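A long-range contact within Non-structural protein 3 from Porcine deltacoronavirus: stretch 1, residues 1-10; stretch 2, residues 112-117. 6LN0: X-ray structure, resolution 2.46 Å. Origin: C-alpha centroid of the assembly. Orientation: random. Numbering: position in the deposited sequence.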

ATOM      1  N   LEU A   1      41.443  -9.191 -18.325  1.00 63.88           N
ATOM      2  CA  LEU A   1      42.164  -7.946 -18.562  1.00 58.15           C
ATOM      3  C   LEU A   1      42.438  -7.490 -20.010  1.00 62.84           C
ATOM      4  O   LEU A   1      42.966  -6.402 -20.176  1.00 71.06           O
ATOM      5  CB  LEU A   1      43.495  -8.013 -17.822  1.00 63.33           C
ATOM      6  CG  LEU A   1      43.368  -8.643 -16.438  1.00 70.15           C
ATOM      7  CD1 LEU A   1      44.741  -9.028 -15.860  1.00 63.17           C
ATOM      8  CD2 LEU A   1      42.595  -7.698 -15.507  1.00 76.90           C
ATOM      9  N   PRO A   2      42.151  -8.276 -21.051  1.00 64.50           N
ATOM     10  CA  PRO A   2      42.507  -7.826 -22.411  1.00 65.63           C
ATOM     11  C   PRO A   2      41.796  -6.534 -22.762  1.00 64.03           C
ATOM     12  O   PRO A   2      40.589  -6.389 -22.520  1.00 61.35           O
ATOM     13  CB  PRO A   2      42.032  -8.973 -23.317  1.00 61.55           C
ATOM     14  CG  PRO A   2      41.877 -10.105 -22.427  1.00 63.62           C
ATOM     15  CD  PRO A   2      41.430  -9.556 -21.123  1.00 61.29           C
ATOM     16  N   PRO A   3      42.508  -5.591 -23.376  1.00 67.73           N
ATOM     17  CA  PRO A   3      41.921  -4.267 -23.607  1.00 65.64           C
ATOM     18  C   PRO A   3      40.713  -4.283 -24.518  1.00 64.05           C
ATOM     19  O   PRO A   3      39.863  -3.400 -24.398  1.00 68.95           O
ATOM     20  CB  PRO A   3      43.086  -3.470 -24.217  1.00 64.78           C
ATOM     21  CG  PRO A   3      43.968  -4.492 -24.831  1.00 68.70           C
ATOM     22  CD  PRO A   3      43.858  -5.715 -23.957  1.00 69.89           C
ATOM     23  N   GLU A   4      40.588  -5.242 -25.429  1.00 63.47           N
ATOM     24  CA  GLU A   4      39.427  -5.195 -26.313  1.00 63.75           C
ATOM     25  C   GLU A   4      38.142  -5.619 -25.618  1.00 64.76           C
ATOM     26  O   GLU A   4      37.062  -5.411 -26.183  1.00 66.22           O
ATOM     27  CB  GLU A   4      39.655  -6.060 -27.562  1.00 68.28           C
ATOM     28  CG  GLU A   4      39.833  -7.550 -27.315  1.00 64.44           C
ATOM     29  CD  GLU A   4      41.252  -7.904 -26.900  1.00 70.10           C
ATOM     30  OE1 GLU A   4      41.595  -9.114 -26.866  1.00 73.15           O
ATOM     31  OE2 GLU A   4      42.025  -6.963 -26.614  1.00 70.72           O
ATOM     32  N   ALA A   5      38.227  -6.185 -24.408  1.00 65.57           N
ATOM     33  CA  ALA A   5      37.066  -6.687 -23.681  1.00 64.55           C
ATOM     34  C   ALA A   5      36.422  -5.639 -22.774  1.00 66.67           C
ATOM     35  O   ALA A   5      35.375  -5.916 -22.171  1.00 62.06           O
ATOM     36  CB  ALA A   5      37.466  -7.911 -22.846  1.00 55.73           C
ATOM     37  N   ILE A   6      37.018  -4.458 -22.664  1.00 67.40           N
ATOM     38  CA  ILE A   6      36.585  -3.473 -21.682  1.00 70.30           C
ATOM     39  C   ILE A   6      35.382  -2.707 -22.217  1.00 71.51           C
ATOM     40  O   ILE A   6      35.349  -2.293 -23.384  1.00 73.18           O
ATOM     41  CB  ILE A   6      37.748  -2.530 -21.329  1.00 67.98           C
ATOM     42  CG1 ILE A   6      37.282  -1.461 -20.348  1.00 71.71           C
ATOM     43  CG2 ILE A   6      38.313  -1.857 -22.581  1.00 72.48           C
ATOM     44  CD1 ILE A   6      36.690  -1.971 -19.133  1.00 76.79           C
ATOM     45  N   LYS A   7      34.359  -2.551 -21.376  1.00 69.94           N
ATOM     46  CA  LYS A   7      33.251  -1.649 -21.660  1.00 72.22           C
ATOM     47  C   LYS A   7      33.018  -0.761 -20.447  1.00 74.54           C
ATOM     48  O   LYS A   7      33.073  -1.231 -19.308  1.00 78.29           O
ATOM     49  CB  LYS A   7      31.974  -2.410 -22.016  1.00 73.28           C
ATOM     50  CG  LYS A   7      32.127  -3.302 -23.215  1.00 66.41           C
ATOM     51  CD  LYS A   7      31.663  -4.702 -22.910  1.00 66.47           C
ATOM     52  CE  LYS A   7      31.914  -5.620 -24.114  1.00 70.10           C
ATOM     53  NZ  LYS A   7      30.821  -5.512 -25.130  1.00 70.84           N
ATOM     54  N   GLN A   8      32.788   0.525 -20.688  1.00 81.89           N
ATOM     55  CA  GLN A   8      32.614   1.454 -19.584  1.00 82.10           C
ATOM     56  C   GLN A   8      31.334   1.125 -18.821  1.00 80.05           C
ATOM     57  O   GLN A   8      30.365   0.635 -19.406  1.00 77.99           O
ATOM     58  CB  GLN A   8      32.574   2.901 -20.081  1.00 85.65           C
ATOM     59  CG  GLN A   8      33.884   3.387 -20.707  1.00 85.80           C
ATOM     60  CD  GLN A   8      33.743   3.695 -22.192  1.00 91.20           C
ATOM     61  OE1 GLN A   8      32.640   3.658 -22.743  1.00 90.57           O
ATOM     62  NE2 GLN A   8      34.863   3.995 -22.846  1.00 88.62           N
ATOM     63  N   PRO A   9      31.332   1.347 -17.497  1.00 83.31           N
ATOM     64  CA  PRO A   9      30.156   1.053 -16.668  1.00 80.68           C
ATOM     65  C   PRO A   9      28.797   1.383 -17.273  1.00 81.35           C
ATOM     66  O   PRO A   9      28.647   2.332 -18.049  1.00 82.82           O
ATOM     67  CB  PRO A   9      30.425   1.895 -15.416  1.00 80.19           C
ATOM     68  CG  PRO A   9      31.928   1.768 -15.243  1.00 79.51           C
ATOM     69  CD  PRO A   9      32.521   1.608 -16.659  1.00 83.60           C
ATOM     70  N   SER A  10      27.808   0.565 -16.905  1.00 80.76           N
ATOM     71  CA  SER A  10      26.427   0.647 -17.361  1.00 76.69           C
ATOM     72  C   SER A  10      25.579  -0.128 -16.368  1.00 81.58           C
ATOM     73  O   SER A  10      26.070  -1.093 -15.777  1.00 80.71           O
ATOM     74  CB  SER A  10      26.261   0.063 -18.769  1.00 78.43           C
ATOM     75  OG  SER A  10      26.446   1.062 -19.752  1.00 78.58           O
ATOM     76  N   THR A 112      34.907  -8.809 -11.653  1.00 65.48           N
ATOM     77  CA  THR A 112      35.830  -7.846 -11.083  1.00 67.11           C
ATOM     78  C   THR A 112      36.104  -6.664 -11.991  1.00 70.72           C
ATOM     79  O   THR A 112      36.568  -5.629 -11.504  1.00 74.95           O
ATOM     80  CB  THR A 112      37.167  -8.526 -10.751  1.00 67.69           C
ATOM     81  OG1 THR A 112      37.796  -8.955 -11.969  1.00 67.87           O
ATOM     82  CG2 THR A 112      36.933  -9.722  -9.855  1.00 59.29           C
ATOM     83  N   GLU A 113      35.824  -6.780 -13.278  1.00 69.31           N
ATOM     84  CA  GLU A 113      36.190  -5.801 -14.286  1.00 68.79           C
ATOM     85  C   GLU A 113      34.974  -5.508 -15.145  1.00 70.11           C
ATOM     86  O   GLU A 113      34.056  -6.326 -15.227  1.00 70.27           O
ATOM     87  CB  GLU A 113      37.338  -6.328 -15.159  1.00 74.96           C
ATOM     88  CG  GLU A 113      38.465  -6.975 -14.381  1.00 77.43           C
ATOM     89  CD  GLU A 113      39.332  -5.951 -13.670  1.00 87.59           C
ATOM     90  OE1 GLU A 113      39.643  -6.153 -12.466  1.00 85.26           O
ATOM     91  OE2 GLU A 113      39.698  -4.941 -14.324  1.00 85.63           O
ATOM     92  N   PRO A 114      34.919  -4.359 -15.775  1.00 73.10           N
ATOM     93  CA  PRO A 114      33.720  -4.045 -16.564  1.00 72.31           C
ATOM     94  C   PRO A 114      33.798  -4.634 -17.966  1.00 69.54           C
ATOM     95  O   PRO A 114      34.276  -4.008 -18.918  1.00 68.89           O
ATOM     96  CB  PRO A 114      33.687  -2.513 -16.546  1.00 74.33           C
ATOM     97  CG  PRO A 114      35.119  -2.130 -16.387  1.00 79.68           C
ATOM     98  CD  PRO A 114      35.830  -3.209 -15.647  1.00 73.46           C
ATOM     99  N   ALA A 115      33.327  -5.877 -18.064  1.00 65.83           N
ATOM    100  CA  ALA A 115      33.355  -6.675 -19.279  1.00 63.66           C
ATOM    101  C   ALA A 115      32.039  -7.428 -19.383  1.00 60.08           C
ATOM    102  O   ALA A 115      31.247  -7.468 -18.435  1.00 59.98           O
ATOM    103  CB  ALA A 115      34.526  -7.668 -19.285  1.00 54.96           C
ATOM    104  N   HIS A 116      31.820  -8.049 -20.542  1.00 58.39           N
ATOM    105  CA  HIS A 116      30.656  -8.900 -20.756  1.00 58.45           C
ATOM    106  C   HIS A 116      31.012 -10.332 -20.377  1.00 56.49           C
ATOM    107  O   HIS A 116      31.809 -10.983 -21.055  1.00 60.21           O
ATOM    108  CB  HIS A 116      30.166  -8.851 -22.197  1.00 53.80           C
ATOM    109  CG  HIS A 116      29.182  -9.936 -22.508  1.00 65.08           C
ATOM    110  ND1 HIS A 116      29.374 -10.858 -23.516  1.00 63.44           N
ATOM    111  CD2 HIS A 116      28.018 -10.277 -21.901  1.00 64.50           C
ATOM    112  CE1 HIS A 116      28.356 -11.699 -23.538  1.00 64.86           C
ATOM    113  NE2 HIS A 116      27.519 -11.370 -22.570  1.00 66.31           N
ATOM    114  N   TYR A 117      30.390 -10.833 -19.325  1.00 59.12           N
ATOM    115  CA  TYR A 117      30.671 -12.158 -18.804  1.00 55.50           C
ATOM    116  C   TYR A 117      29.643 -13.158 -19.310  1.00 58.59           C
ATOM    117  O   TYR A 117      28.450 -12.852 -19.405  1.00 61.62           O
ATOM    118  CB  TYR A 117      30.660 -12.138 -17.281  1.00 55.34           C
ATOM    119  CG  TYR A 117      31.816 -11.384 -16.679  1.00 55.42           C
ATOM    120  CD1 TYR A 117      33.023 -12.024 -16.417  1.00 54.49           C
ATOM    121  CD2 TYR A 117      31.704 -10.041 -16.354  1.00 57.19           C
ATOM    122  CE1 TYR A 117      34.094 -11.347 -15.859  1.00 56.28           C
ATOM    123  CE2 TYR A 117      32.773  -9.356 -15.797  1.00 59.36           C
ATOM    124  CZ  TYR A 117      33.962 -10.012 -15.551  1.00 60.98           C
ATOM    125  OH  TYR A 117      35.025  -9.345 -14.988  1.00 62.99           O
TER

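How do the two backbones meet? Stretch 1 makes a short 3-10 turn at residues 3-5, tied by the backbone hydrogen bond from Ala 5 N to Pro 2 O at 3.0 Å, and then runs on as loop past stretch 2, which has no regular helix or strand. The CA atoms of Ile 6 and Ala 115 lie 5.1 Å apart, while those of Leu 1 and Glu 113 are 7.7 Å apart, so the backbones are nearer beside the residues that form the cross-stretch hydrogen bond.

What bonds one chain segment to the other? A single hydrogen bond does so, from Lys 7 N to Pro 114 O, 2.9 Å long and almost perfectly straight at 178°. The carbonyl Lys 7 O also sits 3.1 Å from Pro 114 O, but both are acceptors, so this proximity adds no bond.

Which side chains pack around that bond? Pro 114, whose CB points toward stretch 1, offers its apolar ring to two partners: Ile 6 CD1 comes tightly to 3.2 Å from Pro 114 CG, and Pro 9 CD lies 4.3 Å from Pro 114 CB.

What do Lys 7 and Leu 1 contribute? Lys 7 lays its aliphatic portion beside His 116, with Lys 7 CE 4.1 Å from His 116 CB. At the start of stretch 1, Leu 1 CD2 reaches within 4.1 Å of Glu 113 CD, a van der Waals contact.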